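Local coordinates for pyoverdine biosynthesis protein PvcA (Pseudomonas aeruginosa, PDB 3E59) that converts L-tyrosine into its isonitrile, drawing the isonitrile carbon from C2 of ribulose 5-phosphate, in the biosynthesis of paerucumarin, at residues F62-F67 and L254-Q259; S91-L96 and I268-T273; F152-V157 and Q169-L174. One frame throughout, in Å; residues are numbered along the deposited sequence.

Contact 1 of 3, residues F62-F67 and L254-Q259; sequences FVLPAF and LSIHPQ. With PO4 (phosphate ion), chain E.
Leu254 donates its backbone N-H to Val63 O, the N and O 2.8 Å apart. The bond ties together parallel strands 60-64 and 252-255, neighbours in a five-stranded sheet of Rossmann-like order 3-2-1-4-5. Packing is tight where the apolar side chains meet. Leu254 CD1 rests against Phe62 CB at 3.8 Å, and Leu254 CD2 lies near CD2 of the Phe62 ring. Leu64 CD1 comes to 3.8 Å from Ser255 N and also against Ile256 CG2. Ala66 is small enough for its CB to approach Ile256 CG1 at 4.0 Å.

Ser255 turns away from this greasy layer to a polar, hydrogen-bonded side, where a water accepts from Ile256 N and lies within hydrogen-bonding distance of phosphate O3. Ser255 OG gives a 2.6 Å hydrogen bond to phosphate O3, and accepts the N-H of His257 in an ST turn and an N-H of Gln259 NE2 at 2.9 Å. His257, with Ile256 CD1 over one face toward the rim, sends ND1 to phosphate O1 at 2.9 Å, that oxygen in the ring plane. Arg253 NH2 and Lys265 NZ also hydrogen-bond the ion. It probably came from the crystallisation liquor, yet these donors around the end of strand 252-255 may mark a place for the phosphate of ribulose 5-phosphate.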
loop_
_atom_site.group_PDB
_atom_site.type_symbol
_atom_site.label_atom_id
_atom_site.label_comp_id
_atom_site.label_asym_id
_atom_site.label_seq_id
_atom_site.Cartn_x
_atom_site.Cartn_y
_atom_site.Cartn_z
ATOM N N PHE A 62 10.691 -0.343 -9.415
ATOM C CA PHE A 62 9.999 -0.609 -8.157
ATOM C C PHE A 62 8.579 -1.095 -8.456
ATOM O O PHE A 62 7.900 -0.563 -9.337
ATOM C CB PHE A 62 9.937 0.654 -7.256
ATOM C CG PHE A 62 11.288 1.204 -6.889
ATOM C CD1 PHE A 62 11.912 2.156 -7.700
ATOM C CD2 PHE A 62 11.946 0.771 -5.739
ATOM C CE1 PHE A 62 13.180 2.661 -7.381
ATOM C CE2 PHE A 62 13.201 1.260 -5.410
ATOM C CZ PHE A 62 13.830 2.203 -6.236
ATOM N N VAL A 63 8.148 -2.111 -7.710
ATOM C CA VAL A 63 6.773 -2.598 -7.725
ATOM C C VAL A 63 6.152 -2.286 -6.372
ATOM O O VAL A 63 6.765 -2.544 -5.335
ATOM C CB VAL A 63 6.732 -4.107 -8.037
ATOM C CG1 VAL A 63 5.429 -4.749 -7.558
ATOM C CG2 VAL A 63 6.932 -4.315 -9.542
ATOM N N LEU A 64 4.947 -1.720 -6.393
ATOM C CA LEU A 64 4.229 -1.350 -5.172
ATOM C C LEU A 64 2.754 -1.785 -5.199
ATOM O O LEU A 64 1.935 -1.136 -5.862
ATOM C CB LEU A 64 4.308 0.177 -4.979
ATOM C CG LEU A 64 3.518 0.803 -3.810
ATOM C CD1 LEU A 64 3.823 0.114 -2.479
ATOM C CD2 LEU A 64 3.754 2.310 -3.715
ATOM N N PRO A 65 2.405 -2.877 -4.483
ATOM C CA PRO A 65 0.997 -3.227 -4.340
ATOM C C PRO A 65 0.327 -2.266 -3.358
ATOM O O PRO A 65 0.686 -2.238 -2.161
ATOM C CB PRO A 65 1.045 -4.657 -3.761
ATOM C CG PRO A 65 2.460 -5.101 -3.912
ATOM C CD PRO A 65 3.260 -3.855 -3.790
ATOM N N ALA A 66 -0.619 -1.473 -3.860
ATOM C CA ALA A 66 -1.207 -0.371 -3.088
ATOM C C ALA A 66 -2.344 0.308 -3.858
ATOM O O ALA A 66 -2.605 -0.022 -5.013
ATOM C CB ALA A 66 -0.135 0.666 -2.743
ATOM N N PHE A 67 -2.998 1.268 -3.204
ATOM C CA PHE A 67 -4.070 2.071 -3.800
ATOM C C PHE A 67 -5.212 1.220 -4.383
ATOM O O PHE A 67 -5.517 1.316 -5.584
ATOM C CB PHE A 67 -3.515 3.031 -4.863
ATOM C CG PHE A 67 -2.537 4.053 -4.336
ATOM C CD1 PHE A 67 -1.145 3.814 -4.394
ATOM C CD2 PHE A 67 -2.988 5.276 -3.840
ATOM C CE1 PHE A 67 -0.233 4.775 -3.937
ATOM C CE2 PHE A 67 -2.092 6.233 -3.371
ATOM C CZ PHE A 67 -0.711 5.988 -3.425
ATOM N N LEU A 254 8.436 -2.822 -3.158
ATOM C CA LEU A 254 7.951 -1.935 -2.104
ATOM C C LEU A 254 6.648 -2.462 -1.532
ATOM O O LEU A 254 6.017 -3.344 -2.112
ATOM C CB LEU A 254 7.770 -0.504 -2.600
ATOM C CG LEU A 254 8.947 0.225 -3.260
ATOM C CD1 LEU A 254 8.436 1.524 -3.838
ATOM C CD2 LEU A 254 10.117 0.479 -2.291
ATOM N N SER A 255 6.256 -1.913 -0.383
ATOM C CA SER A 255 5.056 -2.350 0.337
ATOM C C SER A 255 4.521 -1.167 1.120
ATOM O O SER A 255 5.252 -0.212 1.377
ATOM C CB SER A 255 5.403 -3.502 1.285
ATOM O OG SER A 255 4.246 -4.068 1.876
ATOM N N ILE A 256 3.239 -1.218 1.472
ATOM C CA ILE A 256 2.656 -0.234 2.382
ATOM C C ILE A 256 2.393 -0.819 3.764
ATOM O O ILE A 256 1.708 -0.194 4.596
ATOM C CB ILE A 256 1.382 0.498 1.786
ATOM C CG1 ILE A 256 0.412 -0.470 1.099
ATOM C CG2 ILE A 256 1.821 1.545 0.802
ATOM C CD1 ILE A 256 -0.415 -1.293 2.048
ATOM N N HIS A 257 2.936 -2.025 3.987
ATOM C CA HIS A 257 3.045 -2.624 5.315
ATOM C C HIS A 257 4.489 -2.615 5.794
ATOM O O HIS A 257 5.399 -2.744 4.984
ATOM C CB HIS A 257 2.594 -4.080 5.321
ATOM C CG HIS A 257 1.247 -4.298 4.739
ATOM N ND1 HIS A 257 0.996 -5.290 3.818
ATOM C CD2 HIS A 257 0.070 -3.656 4.942
ATOM C CE1 HIS A 257 -0.282 -5.254 3.481
ATOM N NE2 HIS A 257 -0.866 -4.275 4.154
ATOM N N PRO A 258 4.697 -2.472 7.118
ATOM C CA PRO A 258 6.024 -2.733 7.708
ATOM C C PRO A 258 6.436 -4.155 7.337
ATOM O O PRO A 258 5.576 -5.035 7.273
ATOM C CB PRO A 258 5.771 -2.665 9.218
ATOM C CG PRO A 258 4.519 -1.902 9.372
ATOM C CD PRO A 258 3.703 -2.056 8.125
ATOM N N GLN A 259 7.727 -4.371 7.092
ATOM C CA GLN A 259 8.216 -5.660 6.634
ATOM C C GLN A 259 9.417 -6.126 7.453
ATOM O O GLN A 259 10.215 -5.288 7.913
ATOM C CB GLN A 259 8.574 -5.604 5.132
ATOM C CG GLN A 259 7.378 -5.363 4.174
ATOM C CD GLN A 259 6.374 -6.519 4.107
ATOM O OE1 GLN A 259 6.673 -7.649 4.512
ATOM N NE2 GLN A 259 5.170 -6.235 3.577
HETATM P P PO4 E . 2.358 -7.118 0.866
HETATM O O1 PO4 E . 2.568 -7.261 2.353
HETATM O O2 PO4 E . 0.867 -6.980 0.613
HETATM O O3 PO4 E . 3.130 -5.879 0.363
HETATM O O4 PO4 E . 2.821 -8.360 0.153
HETATM O O HOH W 1 1.742 -3.354 -0.167
#

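Contact 2 of 3, residues S91-L96 and I268-T273; sequences SFLNHL and IHMMPT
Phe92 and Met270 bring the two backbones closest, their CA atoms 6.0 Å apart, where a turn of helix 84-103 faces an irregular segment. The helix keeps its own i to i+4 bonds, such as Leu96 N to Phe92 O, and so meets the loop through side chains. Phe92 lies against the loop backbone: its CG is anti to the backbone N (chi1 167°), and the ring lies obliquely to two carbonyls. Phe92 CB sits 3.4 Å from Met270 O, and Phe92 CE2 3.2 Å from His269 O. Tyr22 meets the same ring edge-to-face.

Helix 84-103 is the connection of a beta-alpha-beta crossover between the adjacent parallel strands 60-64 and 108-112, whereas segment 268-273 leaves the outermost strand 265-267 of that sheet; the contact thus lays the exit of an edge strand against the crossover helix. Leu93 and Met270 cross obliquely, Leu93 CD1 touching Met270 SD at 3.8 Å and Leu93 CD2 touching Met270 CG at 3.9 Å. An unbranched, flexible methionine can lie against the branched end of leucine. Farther along the helix, Leu96 CD2 and Ile268 CD1 meet tip to tip at 3.7 Å. The ring of His269 leads away, its NE2 hydrogen-bonded to Asp276.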
loop_
_atom_site.group_PDB
_atom_site.type_symbol
_atom_site.label_atom_id
_atom_site.label_comp_id
_atom_site.label_asym_id
_atom_site.label_seq_id
_atom_site.Cartn_x
_atom_site.Cartn_y
_atom_site.Cartn_z
ATOM N N SER A 91 2.449 12.090 -5.457
ATOM C CA SER A 91 3.420 13.123 -5.786
ATOM C C SER A 91 4.756 12.810 -5.101
ATOM O O SER A 91 5.831 12.957 -5.700
ATOM C CB SER A 91 2.881 14.495 -5.388
ATOM O OG SER A 91 3.829 15.496 -5.691
ATOM N N PHE A 92 4.682 12.351 -3.854
ATOM C CA PHE A 92 5.881 11.926 -3.119
ATOM C C PHE A 92 6.653 10.833 -3.852
ATOM O O PHE A 92 7.889 10.881 -3.942
ATOM C CB PHE A 92 5.556 11.430 -1.696
ATOM C CG PHE A 92 6.718 10.721 -1.057
ATOM C CD1 PHE A 92 7.727 11.449 -0.433
ATOM C CD2 PHE A 92 6.841 9.335 -1.145
ATOM C CE1 PHE A 92 8.819 10.809 0.109
ATOM C CE2 PHE A 92 7.935 8.678 -0.603
ATOM C CZ PHE A 92 8.925 9.415 0.027
ATOM N N LEU A 93 5.919 9.834 -4.346
ATOM C CA LEU A 93 6.526 8.673 -4.977
ATOM C C LEU A 93 7.220 9.093 -6.258
ATOM O O LEU A 93 8.306 8.604 -6.583
ATOM C CB LEU A 93 5.473 7.602 -5.275
ATOM C CG LEU A 93 4.844 6.826 -4.108
ATOM C CD1 LEU A 93 3.718 5.964 -4.629
ATOM C CD2 LEU A 93 5.879 5.987 -3.393
ATOM N N ASN A 94 6.579 10.001 -6.986
ATOM C CA ASN A 94 7.191 10.561 -8.171
ATOM C C ASN A 94 8.477 11.338 -7.873
ATOM O O ASN A 94 9.442 11.230 -8.621
ATOM C CB ASN A 94 6.212 11.424 -8.962
ATOM C CG ASN A 94 6.717 11.708 -10.355
ATOM O OD1 ASN A 94 6.776 10.806 -11.185
ATOM N ND2 ASN A 94 7.119 12.952 -10.611
ATOM N N HIS A 95 8.491 12.112 -6.787
ATOM C CA HIS A 95 9.667 12.918 -6.452
ATOM C C HIS A 95 10.815 12.040 -5.968
ATOM O O HIS A 95 11.970 12.338 -6.223
ATOM C CB HIS A 95 9.346 14.025 -5.434
ATOM C CG HIS A 95 10.457 15.018 -5.249
ATOM N ND1 HIS A 95 11.087 15.215 -4.034
ATOM C CD2 HIS A 95 11.067 15.851 -6.130
ATOM C CE1 HIS A 95 12.026 16.137 -4.174
ATOM N NE2 HIS A 95 12.033 16.543 -5.435
ATOM N N LEU A 96 10.488 10.958 -5.271
ATOM C CA LEU A 96 11.467 9.939 -4.904
ATOM C C LEU A 96 12.248 9.427 -6.145
ATOM O O LEU A 96 13.476 9.292 -6.114
ATOM C CB LEU A 96 10.751 8.798 -4.176
ATOM C CG LEU A 96 11.536 7.637 -3.552
ATOM C CD1 LEU A 96 12.384 8.069 -2.360
ATOM C CD2 LEU A 96 10.566 6.573 -3.112
ATOM N N ILE A 268 7.364 1.294 2.888
ATOM C CA ILE A 268 7.716 2.693 2.623
ATOM C C ILE A 268 6.555 3.644 2.932
ATOM O O ILE A 268 5.384 3.347 2.635
ATOM C CB ILE A 268 8.238 2.886 1.149
ATOM C CG1 ILE A 268 8.850 4.277 0.955
ATOM C CG2 ILE A 268 7.128 2.602 0.111
ATOM C CD1 ILE A 268 9.854 4.353 -0.180
ATOM N N HIS A 269 6.895 4.781 3.540
ATOM C CA HIS A 269 5.938 5.836 3.829
ATOM C C HIS A 269 5.817 6.785 2.650
ATOM O O HIS A 269 6.757 6.936 1.859
ATOM C CB HIS A 269 6.324 6.601 5.094
ATOM C CG HIS A 269 5.961 5.894 6.367
ATOM N ND1 HIS A 269 4.659 5.776 6.810
ATOM C CD2 HIS A 269 6.734 5.317 7.319
ATOM C CE1 HIS A 269 4.642 5.139 7.968
ATOM N NE2 HIS A 269 5.889 4.862 8.306
ATOM N N MET A 270 4.644 7.391 2.523
ATOM C CA MET A 270 4.339 8.297 1.405
ATOM C C MET A 270 3.888 9.700 1.861
ATOM O O MET A 270 3.788 10.617 1.041
ATOM C CB MET A 270 3.268 7.679 0.501
ATOM C CG MET A 270 3.649 6.364 -0.167
ATOM S SD MET A 270 2.286 5.722 -1.131
ATOM C CE MET A 270 1.062 5.430 0.155
ATOM N N MET A 271 3.590 9.842 3.150
ATOM C CA MET A 271 3.270 11.123 3.814
ATOM C C MET A 271 3.694 10.924 5.254
ATOM O O MET A 271 3.678 9.785 5.737
ATOM C CB MET A 271 1.766 11.385 3.852
ATOM C CG MET A 271 1.138 11.836 2.563
ATOM S SD MET A 271 -0.648 12.003 2.758
ATOM C CE MET A 271 -0.760 13.472 3.760
ATOM N N PRO A 272 4.074 12.015 5.955
ATOM C CA PRO A 272 4.302 11.885 7.389
ATOM C C PRO A 272 3.062 11.328 8.104
ATOM O O PRO A 272 1.936 11.740 7.814
ATOM C CB PRO A 272 4.588 13.323 7.821
ATOM C CG PRO A 272 5.169 13.975 6.574
ATOM C CD PRO A 272 4.348 13.386 5.473
ATOM N N THR A 273 3.281 10.379 9.011
ATOM C CA THR A 273 2.209 9.783 9.814
ATOM C C THR A 273 2.776 9.102 11.057
ATOM O O THR A 273 3.891 8.571 11.033
ATOM C CB THR A 273 1.318 8.806 8.974
ATOM O OG1 THR A 273 0.185 8.382 9.742
ATOM C CG2 THR A 273 2.087 7.585 8.495
#

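Contact 3 of 3, residues F152-V157 and Q169-L174; sequences FNLEDV and QLRQLL
Leu170 and Leu154 lie alongside each other, pointing opposite ways, and join helix 167-178 to the short 3-10 turn 154-156. Starting at the root of Leu170, CB touches Leu154 CD2 at 4.0 Å. CG is the branch point. From there CD1, anti to CA (chi2 178°), runs out to the backbone of the turn and rests against Glu155 CB at 3.7 Å and Glu155 CA at 3.8 Å. The other methyl, Leu170 CD2, lies 3.8 Å from Leu154 O. A leucine suits this place because its forked end can touch two successive residues of the turn. Leu154 answers with a fork of its own: CD2 packs at the start of the helix segment, 4.1 Å from Arg171 N, and Leu154 CD1 approaches Leu174 CB one turn after Leu170 at 4.3 Å.

The turn is held in shape by Asp156, whose OD2 accepts the N-H of Asn153 at 2.8 Å in a nearly straight bond (173°). Polar ends point to other partners: Glu155 to Arg117 and Gln134, Arg171 to Glu168 and Asp127. In the fold, the turn follows strand 149-151, at one edge of the parallel sheet, while Leu154 and Leu174 also press on Trp240 and Leu243, respectively, of helix 219-247 and on helix 116-119.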
loop_
_atom_site.group_PDB
_atom_site.type_symbol
_atom_site.label_atom_id
_atom_site.label_comp_id
_atom_site.label_asym_id
_atom_site.label_seq_id
_atom_site.Cartn_x
_atom_site.Cartn_y
_atom_site.Cartn_z
ATOM N N PHE A 152 -0.480 -0.858 -12.812
ATOM C CA PHE A 152 -0.710 -2.205 -13.302
ATOM C C PHE A 152 -1.833 -2.807 -12.465
ATOM O O PHE A 152 -1.677 -2.999 -11.263
ATOM C CB PHE A 152 0.582 -3.019 -13.167
ATOM C CG PHE A 152 0.513 -4.396 -13.765
ATOM C CD1 PHE A 152 0.706 -4.587 -15.141
ATOM C CD2 PHE A 152 0.287 -5.508 -12.953
ATOM C CE1 PHE A 152 0.650 -5.859 -15.696
ATOM C CE2 PHE A 152 0.226 -6.797 -13.507
ATOM C CZ PHE A 152 0.406 -6.974 -14.873
ATOM N N ASN A 153 -2.975 -3.080 -13.104
ATOM C CA ASN A 153 -4.121 -3.696 -12.431
ATOM C C ASN A 153 -4.186 -5.184 -12.759
ATOM O O ASN A 153 -3.482 -5.654 -13.658
ATOM C CB ASN A 153 -5.425 -3.004 -12.850
ATOM C CG ASN A 153 -5.350 -1.485 -12.740
ATOM O OD1 ASN A 153 -5.376 -0.762 -13.748
ATOM N ND2 ASN A 153 -5.243 -0.996 -11.523
ATOM N N LEU A 154 -5.029 -5.925 -12.044
ATOM C CA LEU A 154 -5.206 -7.356 -12.323
ATOM C C LEU A 154 -5.595 -7.648 -13.782
ATOM O O LEU A 154 -5.188 -8.670 -14.346
ATOM C CB LEU A 154 -6.223 -7.980 -11.361
ATOM C CG LEU A 154 -6.460 -9.503 -11.365
ATOM C CD1 LEU A 154 -5.169 -10.316 -11.278
ATOM C CD2 LEU A 154 -7.438 -9.903 -10.256
ATOM N N GLU A 155 -6.371 -6.743 -14.382
ATOM C CA GLU A 155 -6.878 -6.925 -15.747
ATOM C C GLU A 155 -5.831 -6.665 -16.824
ATOM O O GLU A 155 -6.059 -6.960 -17.998
ATOM C CB GLU A 155 -8.132 -6.079 -16.004
ATOM C CG GLU A 155 -8.022 -4.621 -15.616
ATOM C CD GLU A 155 -8.562 -4.338 -14.225
ATOM O OE1 GLU A 155 -8.323 -5.139 -13.288
ATOM O OE2 GLU A 155 -9.227 -3.294 -14.070
ATOM N N ASP A 156 -4.688 -6.119 -16.420
ATOM C CA ASP A 156 -3.580 -5.887 -17.337
ATOM C C ASP A 156 -2.689 -7.111 -17.510
ATOM O O ASP A 156 -1.786 -7.105 -18.347
ATOM C CB ASP A 156 -2.748 -4.684 -16.878
ATOM C CG ASP A 156 -3.572 -3.407 -16.798
ATOM O OD1 ASP A 156 -4.459 -3.210 -17.656
ATOM O OD2 ASP A 156 -3.330 -2.596 -15.876
ATOM N N VAL A 157 -2.935 -8.154 -16.714
ATOM C CA VAL A 157 -2.183 -9.404 -16.831
ATOM C C VAL A 157 -2.450 -10.021 -18.206
ATOM O O VAL A 157 -3.558 -10.503 -18.493
ATOM C CB VAL A 157 -2.490 -10.412 -15.675
ATOM C CG1 VAL A 157 -1.740 -11.735 -15.881
ATOM C CG2 VAL A 157 -2.142 -9.796 -14.318
ATOM N N GLN A 169 -13.989 -14.055 -12.564
ATOM C CA GLN A 169 -13.084 -14.969 -13.269
ATOM C C GLN A 169 -11.606 -14.545 -13.235
ATOM O O GLN A 169 -10.714 -15.396 -13.259
ATOM C CB GLN A 169 -13.550 -15.186 -14.708
ATOM C CG GLN A 169 -14.658 -16.222 -14.822
ATOM C CD GLN A 169 -15.324 -16.245 -16.188
ATOM O OE1 GLN A 169 -15.546 -15.200 -16.806
ATOM N NE2 GLN A 169 -15.659 -17.442 -16.659
ATOM N N LEU A 170 -11.352 -13.237 -13.183
ATOM C CA LEU A 170 -9.997 -12.723 -13.018
ATOM C C LEU A 170 -9.460 -13.153 -11.663
ATOM O O LEU A 170 -8.366 -13.722 -11.569
ATOM C CB LEU A 170 -9.967 -11.195 -13.119
ATOM C CG LEU A 170 -9.614 -10.529 -14.446
ATOM C CD1 LEU A 170 -9.704 -9.010 -14.295
ATOM C CD2 LEU A 170 -8.228 -10.944 -14.945
ATOM N N ARG A 171 -10.260 -12.899 -10.623
ATOM C CA ARG A 171 -9.937 -13.296 -9.268
ATOM C C ARG A 171 -9.664 -14.798 -9.168
ATOM O O ARG A 171 -8.689 -15.207 -8.534
ATOM C CB ARG A 171 -11.031 -12.842 -8.296
ATOM C CG ARG A 171 -10.964 -11.349 -7.994
ATOM C CD ARG A 171 -11.928 -10.910 -6.889
ATOM N NE ARG A 171 -13.292 -10.724 -7.388
ATOM C CZ ARG A 171 -13.771 -9.597 -7.912
ATOM N NH1 ARG A 171 -13.000 -8.520 -8.029
ATOM N NH2 ARG A 171 -15.032 -9.547 -8.339
ATOM N N GLN A 172 -10.506 -15.606 -9.813
ATOM C CA GLN A 172 -10.331 -17.064 -9.842
ATOM C C GLN A 172 -9.064 -17.515 -10.581
ATOM O O GLN A 172 -8.463 -18.537 -10.228
ATOM C CB GLN A 172 -11.570 -17.755 -10.431
ATOM C CG GLN A 172 -12.747 -17.880 -9.447
ATOM C CD GLN A 172 -12.357 -18.559 -8.127
ATOM O OE1 GLN A 172 -11.661 -19.586 -8.114
ATOM N NE2 GLN A 172 -12.809 -17.987 -7.015
ATOM N N LEU A 173 -8.677 -16.765 -11.611
ATOM C CA LEU A 173 -7.397 -16.999 -12.301
ATOM C C LEU A 173 -6.182 -16.698 -11.420
ATOM O O LEU A 173 -5.207 -17.443 -11.462
ATOM C CB LEU A 173 -7.303 -16.216 -13.623
ATOM C CG LEU A 173 -8.193 -16.660 -14.790
ATOM C CD1 LEU A 173 -7.978 -15.731 -15.977
ATOM C CD2 LEU A 173 -7.927 -18.106 -15.177
ATOM N N LEU A 174 -6.246 -15.614 -10.639
ATOM C CA LEU A 174 -5.208 -15.279 -9.644
ATOM C C LEU A 174 -5.094 -16.340 -8.546
ATOM O O LEU A 174 -3.997 -16.775 -8.204
ATOM C CB LEU A 174 -5.485 -13.915 -8.991
ATOM C CG LEU A 174 -4.500 -13.468 -7.886
ATOM C CD1 LEU A 174 -3.126 -13.175 -8.453
ATOM C CD2 LEU A 174 -5.011 -12.286 -7.071
#

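Along the chain the segments run 62-67, 91-96, 152-157, 169-174, 254-259, 268-273, so contacts 1 and 2 interlock while contact 3 falls wholly between their halves. Contacts 1 and 2, centres about 12 Å apart, form one continuous core: Leu64 CD2 meets Leu93 CD1, and Phe67 CZ meets Met270 SD, each at 3.8 Å. Ser255 O and Ile268 N make a probable hydrogen bond. Contact 3 lies about 18 Å from contact 1 and 27 Å from contact 2, centre to centre, on the other side of the chain's centre from contact 2. All three attach to one parallel sheet, contacts 2 and 3 just beyond its opposite edge strands, so segments distant in sequence are joined around it.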